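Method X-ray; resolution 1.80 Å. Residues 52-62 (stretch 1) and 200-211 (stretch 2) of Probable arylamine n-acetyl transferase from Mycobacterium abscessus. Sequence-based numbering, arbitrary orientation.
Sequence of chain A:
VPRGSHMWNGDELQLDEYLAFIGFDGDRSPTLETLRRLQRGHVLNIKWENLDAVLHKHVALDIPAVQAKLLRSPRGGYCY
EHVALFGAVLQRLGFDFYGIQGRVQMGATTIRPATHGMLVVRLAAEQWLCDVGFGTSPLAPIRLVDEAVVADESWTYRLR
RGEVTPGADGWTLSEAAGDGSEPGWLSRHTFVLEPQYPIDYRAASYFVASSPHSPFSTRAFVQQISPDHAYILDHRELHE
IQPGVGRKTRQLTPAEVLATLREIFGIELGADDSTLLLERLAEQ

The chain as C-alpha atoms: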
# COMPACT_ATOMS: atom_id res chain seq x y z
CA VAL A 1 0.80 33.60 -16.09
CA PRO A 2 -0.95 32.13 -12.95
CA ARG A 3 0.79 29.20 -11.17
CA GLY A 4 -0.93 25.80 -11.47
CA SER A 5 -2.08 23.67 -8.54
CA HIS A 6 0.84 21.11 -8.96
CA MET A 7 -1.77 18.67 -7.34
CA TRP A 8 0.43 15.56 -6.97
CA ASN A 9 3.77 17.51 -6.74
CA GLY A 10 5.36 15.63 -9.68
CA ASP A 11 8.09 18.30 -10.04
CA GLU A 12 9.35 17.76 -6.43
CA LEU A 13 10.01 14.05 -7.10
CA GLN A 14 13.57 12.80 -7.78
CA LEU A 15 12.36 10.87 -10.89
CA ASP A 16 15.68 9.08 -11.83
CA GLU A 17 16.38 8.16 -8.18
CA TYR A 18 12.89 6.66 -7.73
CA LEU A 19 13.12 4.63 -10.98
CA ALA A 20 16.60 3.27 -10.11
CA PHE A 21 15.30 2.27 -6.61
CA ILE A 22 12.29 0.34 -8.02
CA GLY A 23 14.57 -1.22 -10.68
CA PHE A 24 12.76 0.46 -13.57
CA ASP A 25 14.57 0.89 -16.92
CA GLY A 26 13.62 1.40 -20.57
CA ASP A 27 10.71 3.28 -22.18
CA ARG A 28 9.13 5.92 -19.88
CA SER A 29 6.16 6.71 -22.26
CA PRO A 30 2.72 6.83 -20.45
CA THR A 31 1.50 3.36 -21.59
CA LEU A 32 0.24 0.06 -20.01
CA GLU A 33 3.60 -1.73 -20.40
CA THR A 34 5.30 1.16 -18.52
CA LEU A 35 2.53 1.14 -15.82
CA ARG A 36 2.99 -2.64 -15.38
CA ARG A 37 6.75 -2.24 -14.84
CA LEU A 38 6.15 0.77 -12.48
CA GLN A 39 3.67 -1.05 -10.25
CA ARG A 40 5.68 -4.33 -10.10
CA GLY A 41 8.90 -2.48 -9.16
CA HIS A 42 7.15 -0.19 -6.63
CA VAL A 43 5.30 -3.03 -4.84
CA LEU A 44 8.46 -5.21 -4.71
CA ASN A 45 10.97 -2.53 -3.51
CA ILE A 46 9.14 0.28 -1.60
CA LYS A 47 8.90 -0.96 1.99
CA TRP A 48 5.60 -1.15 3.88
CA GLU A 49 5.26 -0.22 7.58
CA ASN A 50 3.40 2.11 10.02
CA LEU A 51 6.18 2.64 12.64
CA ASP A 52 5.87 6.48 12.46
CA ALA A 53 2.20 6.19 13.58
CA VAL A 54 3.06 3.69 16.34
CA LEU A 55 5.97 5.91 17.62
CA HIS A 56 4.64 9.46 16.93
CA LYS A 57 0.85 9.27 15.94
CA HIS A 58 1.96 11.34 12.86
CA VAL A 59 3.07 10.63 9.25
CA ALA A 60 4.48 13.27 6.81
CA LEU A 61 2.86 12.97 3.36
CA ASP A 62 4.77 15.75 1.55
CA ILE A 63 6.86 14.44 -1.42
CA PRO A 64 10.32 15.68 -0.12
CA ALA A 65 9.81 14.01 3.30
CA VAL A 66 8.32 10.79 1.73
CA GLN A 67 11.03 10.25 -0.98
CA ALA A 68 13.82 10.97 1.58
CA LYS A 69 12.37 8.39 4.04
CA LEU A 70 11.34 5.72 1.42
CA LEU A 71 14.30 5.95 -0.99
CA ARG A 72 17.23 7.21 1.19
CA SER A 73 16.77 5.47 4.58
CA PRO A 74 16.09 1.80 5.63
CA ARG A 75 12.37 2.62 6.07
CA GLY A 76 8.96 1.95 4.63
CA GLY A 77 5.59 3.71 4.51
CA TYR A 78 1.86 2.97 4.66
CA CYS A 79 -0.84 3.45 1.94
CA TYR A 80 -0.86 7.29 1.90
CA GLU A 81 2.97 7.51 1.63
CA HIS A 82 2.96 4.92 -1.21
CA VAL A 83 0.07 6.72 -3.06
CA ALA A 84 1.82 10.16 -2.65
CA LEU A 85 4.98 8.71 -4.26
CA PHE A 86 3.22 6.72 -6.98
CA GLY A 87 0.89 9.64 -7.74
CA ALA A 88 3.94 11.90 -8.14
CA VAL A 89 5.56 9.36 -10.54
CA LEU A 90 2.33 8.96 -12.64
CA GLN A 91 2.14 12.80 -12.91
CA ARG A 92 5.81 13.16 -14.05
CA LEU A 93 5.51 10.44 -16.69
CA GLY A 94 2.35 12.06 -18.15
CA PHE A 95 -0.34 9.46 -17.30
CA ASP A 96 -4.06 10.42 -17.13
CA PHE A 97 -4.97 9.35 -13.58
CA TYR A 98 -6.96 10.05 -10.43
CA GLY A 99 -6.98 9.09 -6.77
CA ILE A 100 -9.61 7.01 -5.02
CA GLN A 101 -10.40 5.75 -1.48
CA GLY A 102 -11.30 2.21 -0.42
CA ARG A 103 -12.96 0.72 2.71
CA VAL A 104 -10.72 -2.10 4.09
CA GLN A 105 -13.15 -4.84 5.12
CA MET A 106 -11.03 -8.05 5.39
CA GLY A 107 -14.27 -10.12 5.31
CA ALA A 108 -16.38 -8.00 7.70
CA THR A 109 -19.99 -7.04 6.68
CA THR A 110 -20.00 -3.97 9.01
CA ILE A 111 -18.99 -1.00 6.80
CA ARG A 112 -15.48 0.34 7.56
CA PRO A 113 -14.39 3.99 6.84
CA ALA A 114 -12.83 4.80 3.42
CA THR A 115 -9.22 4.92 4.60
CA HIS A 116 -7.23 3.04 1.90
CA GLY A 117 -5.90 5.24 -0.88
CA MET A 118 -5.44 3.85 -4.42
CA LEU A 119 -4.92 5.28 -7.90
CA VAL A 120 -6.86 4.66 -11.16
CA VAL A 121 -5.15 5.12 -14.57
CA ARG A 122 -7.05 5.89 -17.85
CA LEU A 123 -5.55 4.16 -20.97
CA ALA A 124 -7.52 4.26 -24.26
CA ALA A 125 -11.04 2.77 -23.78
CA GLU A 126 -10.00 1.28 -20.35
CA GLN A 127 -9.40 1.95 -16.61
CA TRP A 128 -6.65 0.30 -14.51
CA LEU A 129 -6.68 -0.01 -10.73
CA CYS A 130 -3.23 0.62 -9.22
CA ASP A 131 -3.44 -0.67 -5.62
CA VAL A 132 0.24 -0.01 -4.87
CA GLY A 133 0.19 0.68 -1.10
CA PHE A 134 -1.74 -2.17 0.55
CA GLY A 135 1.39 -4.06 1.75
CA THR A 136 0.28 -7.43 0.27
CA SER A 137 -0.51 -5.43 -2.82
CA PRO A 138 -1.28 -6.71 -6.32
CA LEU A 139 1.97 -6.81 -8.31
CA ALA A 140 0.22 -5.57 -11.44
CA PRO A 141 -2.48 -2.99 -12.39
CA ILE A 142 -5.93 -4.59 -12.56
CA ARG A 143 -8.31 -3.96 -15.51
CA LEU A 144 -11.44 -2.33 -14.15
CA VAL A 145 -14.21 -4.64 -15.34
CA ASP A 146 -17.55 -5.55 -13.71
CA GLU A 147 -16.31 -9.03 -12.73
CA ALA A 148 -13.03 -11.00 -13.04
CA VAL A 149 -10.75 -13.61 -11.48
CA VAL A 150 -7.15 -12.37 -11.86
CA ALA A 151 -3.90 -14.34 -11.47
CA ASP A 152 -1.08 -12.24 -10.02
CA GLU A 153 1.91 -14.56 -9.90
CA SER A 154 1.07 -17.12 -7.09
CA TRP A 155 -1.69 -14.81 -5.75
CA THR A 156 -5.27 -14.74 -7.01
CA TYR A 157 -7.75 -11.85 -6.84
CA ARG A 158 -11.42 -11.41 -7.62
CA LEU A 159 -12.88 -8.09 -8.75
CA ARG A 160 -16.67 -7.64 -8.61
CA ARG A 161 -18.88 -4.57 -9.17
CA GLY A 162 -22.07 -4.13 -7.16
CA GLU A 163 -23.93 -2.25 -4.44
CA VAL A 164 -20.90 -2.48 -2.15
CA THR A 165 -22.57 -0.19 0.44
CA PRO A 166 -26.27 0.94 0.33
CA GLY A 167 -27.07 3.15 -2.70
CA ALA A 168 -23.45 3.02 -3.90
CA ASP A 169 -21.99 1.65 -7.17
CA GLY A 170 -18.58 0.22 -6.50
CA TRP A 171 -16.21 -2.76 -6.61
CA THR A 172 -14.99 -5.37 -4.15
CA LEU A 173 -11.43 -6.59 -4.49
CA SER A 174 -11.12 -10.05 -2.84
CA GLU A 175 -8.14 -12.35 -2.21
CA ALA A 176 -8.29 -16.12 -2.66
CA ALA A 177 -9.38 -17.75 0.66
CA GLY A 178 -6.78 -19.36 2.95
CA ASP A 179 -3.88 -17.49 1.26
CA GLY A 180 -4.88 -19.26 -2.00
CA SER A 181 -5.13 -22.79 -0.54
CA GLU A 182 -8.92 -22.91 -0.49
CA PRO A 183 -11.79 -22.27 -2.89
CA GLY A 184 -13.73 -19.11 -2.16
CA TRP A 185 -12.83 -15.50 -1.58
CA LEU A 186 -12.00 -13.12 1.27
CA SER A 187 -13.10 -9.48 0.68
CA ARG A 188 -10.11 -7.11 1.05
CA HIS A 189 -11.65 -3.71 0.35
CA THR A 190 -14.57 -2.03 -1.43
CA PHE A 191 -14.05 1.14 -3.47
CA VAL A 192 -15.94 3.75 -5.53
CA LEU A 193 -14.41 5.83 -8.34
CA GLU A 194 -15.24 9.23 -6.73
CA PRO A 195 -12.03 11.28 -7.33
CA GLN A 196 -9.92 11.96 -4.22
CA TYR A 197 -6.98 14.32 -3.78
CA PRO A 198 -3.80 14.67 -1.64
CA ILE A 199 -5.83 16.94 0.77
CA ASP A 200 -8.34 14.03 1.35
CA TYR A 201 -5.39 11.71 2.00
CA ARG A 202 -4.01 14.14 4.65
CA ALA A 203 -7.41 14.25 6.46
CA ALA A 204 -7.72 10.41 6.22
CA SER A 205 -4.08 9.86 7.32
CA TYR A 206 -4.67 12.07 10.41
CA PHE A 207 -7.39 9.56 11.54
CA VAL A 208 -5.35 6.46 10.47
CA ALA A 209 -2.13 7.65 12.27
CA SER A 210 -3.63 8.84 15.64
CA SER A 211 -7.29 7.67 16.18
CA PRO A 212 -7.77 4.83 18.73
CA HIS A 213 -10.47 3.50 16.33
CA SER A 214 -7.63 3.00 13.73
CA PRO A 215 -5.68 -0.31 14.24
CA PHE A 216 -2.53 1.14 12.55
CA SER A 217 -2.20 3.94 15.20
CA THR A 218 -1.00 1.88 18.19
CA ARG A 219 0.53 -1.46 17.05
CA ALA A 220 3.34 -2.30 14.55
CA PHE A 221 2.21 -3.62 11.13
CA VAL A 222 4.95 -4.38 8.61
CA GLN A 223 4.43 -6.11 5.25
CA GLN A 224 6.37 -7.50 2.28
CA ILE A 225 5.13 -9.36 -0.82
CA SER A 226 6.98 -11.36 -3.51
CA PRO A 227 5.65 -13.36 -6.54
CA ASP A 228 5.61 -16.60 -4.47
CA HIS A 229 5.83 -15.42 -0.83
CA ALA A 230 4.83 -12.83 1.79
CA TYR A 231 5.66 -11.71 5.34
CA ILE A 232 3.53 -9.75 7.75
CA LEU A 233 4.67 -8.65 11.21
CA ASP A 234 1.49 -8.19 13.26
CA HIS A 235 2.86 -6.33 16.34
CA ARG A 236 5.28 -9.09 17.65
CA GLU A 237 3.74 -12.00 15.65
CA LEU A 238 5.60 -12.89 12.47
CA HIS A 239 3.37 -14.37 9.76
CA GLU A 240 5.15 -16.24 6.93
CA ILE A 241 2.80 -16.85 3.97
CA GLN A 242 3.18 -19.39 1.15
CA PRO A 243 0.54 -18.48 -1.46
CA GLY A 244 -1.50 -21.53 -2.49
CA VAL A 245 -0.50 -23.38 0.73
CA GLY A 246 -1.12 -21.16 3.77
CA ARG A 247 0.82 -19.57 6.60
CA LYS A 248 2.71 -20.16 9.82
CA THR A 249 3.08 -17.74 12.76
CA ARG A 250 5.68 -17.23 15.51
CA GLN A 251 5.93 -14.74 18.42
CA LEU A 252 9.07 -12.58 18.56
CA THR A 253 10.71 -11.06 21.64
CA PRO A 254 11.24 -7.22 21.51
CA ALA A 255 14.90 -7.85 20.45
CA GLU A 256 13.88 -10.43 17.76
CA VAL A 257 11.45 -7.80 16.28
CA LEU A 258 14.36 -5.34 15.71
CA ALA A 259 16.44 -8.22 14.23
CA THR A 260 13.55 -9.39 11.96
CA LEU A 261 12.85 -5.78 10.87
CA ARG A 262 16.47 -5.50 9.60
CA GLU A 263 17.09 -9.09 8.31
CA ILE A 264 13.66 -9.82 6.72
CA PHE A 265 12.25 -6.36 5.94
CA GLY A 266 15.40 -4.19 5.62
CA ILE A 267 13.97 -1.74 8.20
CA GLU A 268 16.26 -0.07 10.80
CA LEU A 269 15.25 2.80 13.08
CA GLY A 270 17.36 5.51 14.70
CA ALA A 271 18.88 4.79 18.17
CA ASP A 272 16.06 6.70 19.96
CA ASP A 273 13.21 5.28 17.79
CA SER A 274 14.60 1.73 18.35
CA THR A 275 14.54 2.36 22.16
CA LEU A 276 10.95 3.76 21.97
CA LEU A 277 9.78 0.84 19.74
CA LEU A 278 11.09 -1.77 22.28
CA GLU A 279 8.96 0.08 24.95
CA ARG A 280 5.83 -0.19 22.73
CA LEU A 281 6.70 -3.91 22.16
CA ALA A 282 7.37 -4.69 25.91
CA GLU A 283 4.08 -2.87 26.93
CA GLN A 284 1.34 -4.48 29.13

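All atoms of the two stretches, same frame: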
# COMPACT_ATOMS: atom_id res chain seq x y z
N ASP A 52 5.98 5.06 12.13
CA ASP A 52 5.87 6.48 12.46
C ASP A 52 4.59 6.74 13.24
O ASP A 52 4.62 7.54 14.18
CB ASP A 52 5.93 7.35 11.20
CG ASP A 52 7.33 7.59 10.69
OD1 ASP A 52 8.29 7.08 11.32
OD2 ASP A 52 7.47 8.23 9.64
N ALA A 53 3.50 6.04 12.89
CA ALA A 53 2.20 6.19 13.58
C ALA A 53 2.26 5.56 14.96
O ALA A 53 1.71 6.12 15.92
CB ALA A 53 1.08 5.56 12.76
N VAL A 54 2.94 4.40 15.06
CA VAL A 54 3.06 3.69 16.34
C VAL A 54 3.93 4.51 17.31
O VAL A 54 3.58 4.60 18.48
CB VAL A 54 3.60 2.25 16.15
CG1 VAL A 54 3.68 1.51 17.48
CG2 VAL A 54 2.73 1.47 15.16
N LEU A 55 5.02 5.13 16.81
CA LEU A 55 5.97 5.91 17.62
C LEU A 55 5.58 7.38 17.82
O LEU A 55 5.95 7.94 18.85
CB LEU A 55 7.39 5.86 17.01
CG LEU A 55 8.09 4.48 16.88
CD1 LEU A 55 9.19 4.52 15.83
CD2 LEU A 55 8.69 4.04 18.19
N HIS A 56 4.92 8.02 16.84
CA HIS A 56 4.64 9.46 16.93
C HIS A 56 3.18 9.89 16.64
O HIS A 56 2.90 11.09 16.78
CB HIS A 56 5.59 10.23 15.98
CG HIS A 56 7.04 9.88 16.14
ND1 HIS A 56 7.70 10.05 17.35
CD2 HIS A 56 7.91 9.36 15.24
CE1 HIS A 56 8.93 9.62 17.15
NE2 HIS A 56 9.11 9.21 15.89
N LYS A 57 2.26 8.96 16.26
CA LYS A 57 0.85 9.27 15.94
C LYS A 57 0.76 10.34 14.82
O LYS A 57 -0.22 11.09 14.73
CB LYS A 57 0.07 9.73 17.21
CG LYS A 57 0.11 8.76 18.39
CD LYS A 57 -0.94 7.64 18.29
CE LYS A 57 -0.54 6.42 19.08
NZ LYS A 57 0.77 5.86 18.64
N HIS A 58 1.80 10.37 13.94
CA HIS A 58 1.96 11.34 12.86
C HIS A 58 2.80 10.77 11.71
O HIS A 58 3.83 10.13 11.94
CB HIS A 58 2.62 12.63 13.40
CG HIS A 58 2.94 13.66 12.37
ND1 HIS A 58 4.22 13.79 11.84
CD2 HIS A 58 2.13 14.57 11.78
CE1 HIS A 58 4.15 14.77 10.95
NE2 HIS A 58 2.91 15.27 10.88
N VAL A 59 2.38 11.06 10.47
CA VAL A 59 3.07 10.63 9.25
C VAL A 59 3.11 11.81 8.26
O VAL A 59 2.05 12.32 7.89
CB VAL A 59 2.37 9.37 8.62
CG1 VAL A 59 2.93 9.07 7.24
CG2 VAL A 59 2.47 8.14 9.53
N ALA A 60 4.32 12.20 7.81
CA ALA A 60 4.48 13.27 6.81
C ALA A 60 4.13 12.74 5.42
O ALA A 60 4.62 11.67 5.04
CB ALA A 60 5.92 13.78 6.82
N LEU A 61 3.25 13.44 4.69
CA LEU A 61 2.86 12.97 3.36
C LEU A 61 3.44 13.82 2.24
O LEU A 61 3.27 13.49 1.07
CB LEU A 61 1.33 12.85 3.23
CG LEU A 61 0.60 11.90 4.18
CD1 LEU A 61 -0.86 11.91 3.91
CD2 LEU A 61 1.14 10.47 4.06
N ASP A 62 4.18 14.90 2.58
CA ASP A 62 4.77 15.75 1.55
C ASP A 62 5.87 14.99 0.81
O ASP A 62 6.64 14.25 1.44
CB ASP A 62 5.26 17.08 2.15
CG ASP A 62 6.35 16.92 3.17
OD1 ASP A 62 6.02 16.75 4.37
OD2 ASP A 62 7.53 16.97 2.78
N ASP A 200 -7.46 15.06 0.77
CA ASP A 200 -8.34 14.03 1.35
C ASP A 200 -7.47 12.98 2.05
O ASP A 200 -7.78 12.53 3.16
CB ASP A 200 -9.21 13.39 0.26
CG ASP A 200 -10.14 14.39 -0.41
OD1 ASP A 200 -10.70 15.24 0.30
OD2 ASP A 200 -10.22 14.38 -1.66
N TYR A 201 -6.34 12.66 1.43
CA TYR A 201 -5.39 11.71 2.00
C TYR A 201 -4.78 12.24 3.31
O TYR A 201 -4.64 11.48 4.25
CB TYR A 201 -4.31 11.37 0.97
CG TYR A 201 -4.88 10.68 -0.26
CD1 TYR A 201 -6.03 9.90 -0.17
CD2 TYR A 201 -4.24 10.77 -1.49
CE1 TYR A 201 -6.52 9.21 -1.28
CE2 TYR A 201 -4.73 10.09 -2.60
CZ TYR A 201 -5.86 9.31 -2.49
OH TYR A 201 -6.30 8.59 -3.58
N ARG A 202 -4.54 13.55 3.41
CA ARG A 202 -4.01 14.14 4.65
C ARG A 202 -5.03 14.03 5.78
O ARG A 202 -4.65 13.66 6.89
CB ARG A 202 -3.61 15.61 4.45
CG ARG A 202 -2.35 15.75 3.61
CD ARG A 202 -1.78 17.16 3.70
NE ARG A 202 -2.49 18.10 2.84
CZ ARG A 202 -2.26 18.24 1.54
NH1 ARG A 202 -1.34 17.50 0.94
NH2 ARG A 202 -2.95 19.12 0.82
N ALA A 203 -6.31 14.33 5.49
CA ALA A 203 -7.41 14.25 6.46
C ALA A 203 -7.64 12.80 6.91
O ALA A 203 -7.83 12.55 8.09
CB ALA A 203 -8.68 14.83 5.85
N ALA A 204 -7.55 11.85 5.96
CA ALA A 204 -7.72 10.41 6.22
C ALA A 204 -6.55 9.86 7.01
O ALA A 204 -6.76 9.11 7.95
CB ALA A 204 -7.87 9.66 4.91
N SER A 205 -5.32 10.27 6.65
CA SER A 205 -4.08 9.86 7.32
C SER A 205 -4.05 10.34 8.77
O SER A 205 -3.58 9.62 9.64
CB SER A 205 -2.86 10.39 6.57
OG SER A 205 -1.68 9.79 7.07
N TYR A 206 -4.58 11.55 9.04
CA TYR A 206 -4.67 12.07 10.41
C TYR A 206 -5.43 11.08 11.31
O TYR A 206 -4.97 10.80 12.42
CB TYR A 206 -5.32 13.47 10.44
CG TYR A 206 -5.47 14.01 11.85
CD1 TYR A 206 -4.38 14.56 12.52
CD2 TYR A 206 -6.69 13.94 12.52
CE1 TYR A 206 -4.50 15.02 13.83
CE2 TYR A 206 -6.81 14.37 13.84
CZ TYR A 206 -5.72 14.92 14.49
OH TYR A 206 -5.84 15.39 15.77
N PHE A 207 -6.58 10.55 10.83
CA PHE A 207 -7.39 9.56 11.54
C PHE A 207 -6.62 8.23 11.65
O PHE A 207 -6.52 7.66 12.73
CB PHE A 207 -8.75 9.35 10.82
CG PHE A 207 -9.58 8.16 11.27
CD1 PHE A 207 -9.55 6.96 10.56
CD2 PHE A 207 -10.42 8.26 12.37
CE1 PHE A 207 -10.32 5.87 10.98
CE2 PHE A 207 -11.19 7.16 12.79
CZ PHE A 207 -11.13 5.97 12.09
N VAL A 208 -6.08 7.74 10.51
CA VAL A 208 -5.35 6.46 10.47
C VAL A 208 -4.11 6.47 11.41
O VAL A 208 -3.87 5.48 12.10
CB VAL A 208 -4.99 6.05 9.01
CG1 VAL A 208 -4.09 4.81 8.98
CG2 VAL A 208 -6.26 5.77 8.21
N ALA A 209 -3.36 7.59 11.47
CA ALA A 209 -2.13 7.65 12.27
C ALA A 209 -2.36 7.89 13.78
O ALA A 209 -1.50 7.46 14.56
CB ALA A 209 -1.18 8.71 11.73
N SER A 210 -3.47 8.55 14.21
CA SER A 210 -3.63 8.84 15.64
C SER A 210 -4.94 8.33 16.32
O SER A 210 -4.94 8.19 17.55
CB SER A 210 -3.52 10.34 15.89
OG SER A 210 -4.59 11.06 15.28
N SER A 211 -6.03 8.09 15.56
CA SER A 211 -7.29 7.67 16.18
C SER A 211 -7.20 6.30 16.85
O SER A 211 -6.64 5.37 16.26
CB SER A 211 -8.44 7.67 15.17
OG SER A 211 -9.66 7.25 15.74

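The contact between these two stretches is small, burying about 360 Å² over both sides, and no hydrogen bond crosses it. It is held by close packing, partly between side chains and partly of side chains against backbone, and three residues, Ala-209, Leu-61 and Lys-57, cover most of the surface.

Ala-209 sits in the last turn of the helix of stretch 2, and its CA-to-CB bond points toward stretch 1. Its methyl group meets Ala-53 CB at 4.0 Å (Ala-209 CB to Ala-53 CB) and lies 4.3 Å from Val-59 CG2, so one small group packs against both the helix and the extended segment that follows it. Alanine suits the place because the backbones come very close here: Ala-53 CA and Ala-209 CA are only 4.8 Å apart, and at that spacing the two methyls already touch.

The carbonyl of Ala-209 also takes part. Near the end of a helix, a carbonyl can lack the amide donor that would satisfy it further back, and Ala-209 O has no hydrogen-bonding partner in the model. Instead Ala-209 O faces Lys-57 CA at 3.3 Å, with an angle of 146° at the hydrogen, a CA-H...O contact that offers modest electrostatic compensation at best.

Lys-57 is the first residue to leave helical geometry after the helix of stretch 1, and its positive phi (57°) turns the chain beside the end of the other helix. Lys-57 CB packs 3.9 Å from Ser-210 CB, while Lys-57 O lies 3.6 Å from the same Ser-210 CB. The long side chain then leads away from stretch 2 and folds back on its own helix, where Lys-57 NZ donates a hydrogen bond to Ala-53 O (2.9 Å). Lysine thus lends its aliphatic base to the contact while its charged end is satisfied by Ala-53 O and by a partner elsewhere in the structure. Ser-210 behaves similarly: Ser-210 OG, in the p rotamer, donates to Tyr-206 O at 2.9 Å, one turn back, leaving its CB to pack.

At the other end of the contact, Leu-61 reaches across a wider gap, with Leu-61 CA 7.1 Å from Arg-202 CA. Leucine, with its methyls two bonds beyond CB, is long enough to bridge this gap and apolar enough to pack there. With chi1 m and chi2 t, Leu-61 CD1 lies against the helix surface, 3.7 Å from Ser-205 CB, 3.8 Å from Tyr-201 O and 3.9 Å from Arg-202 CA. A single methyl therefore touches three residues within about one helical turn.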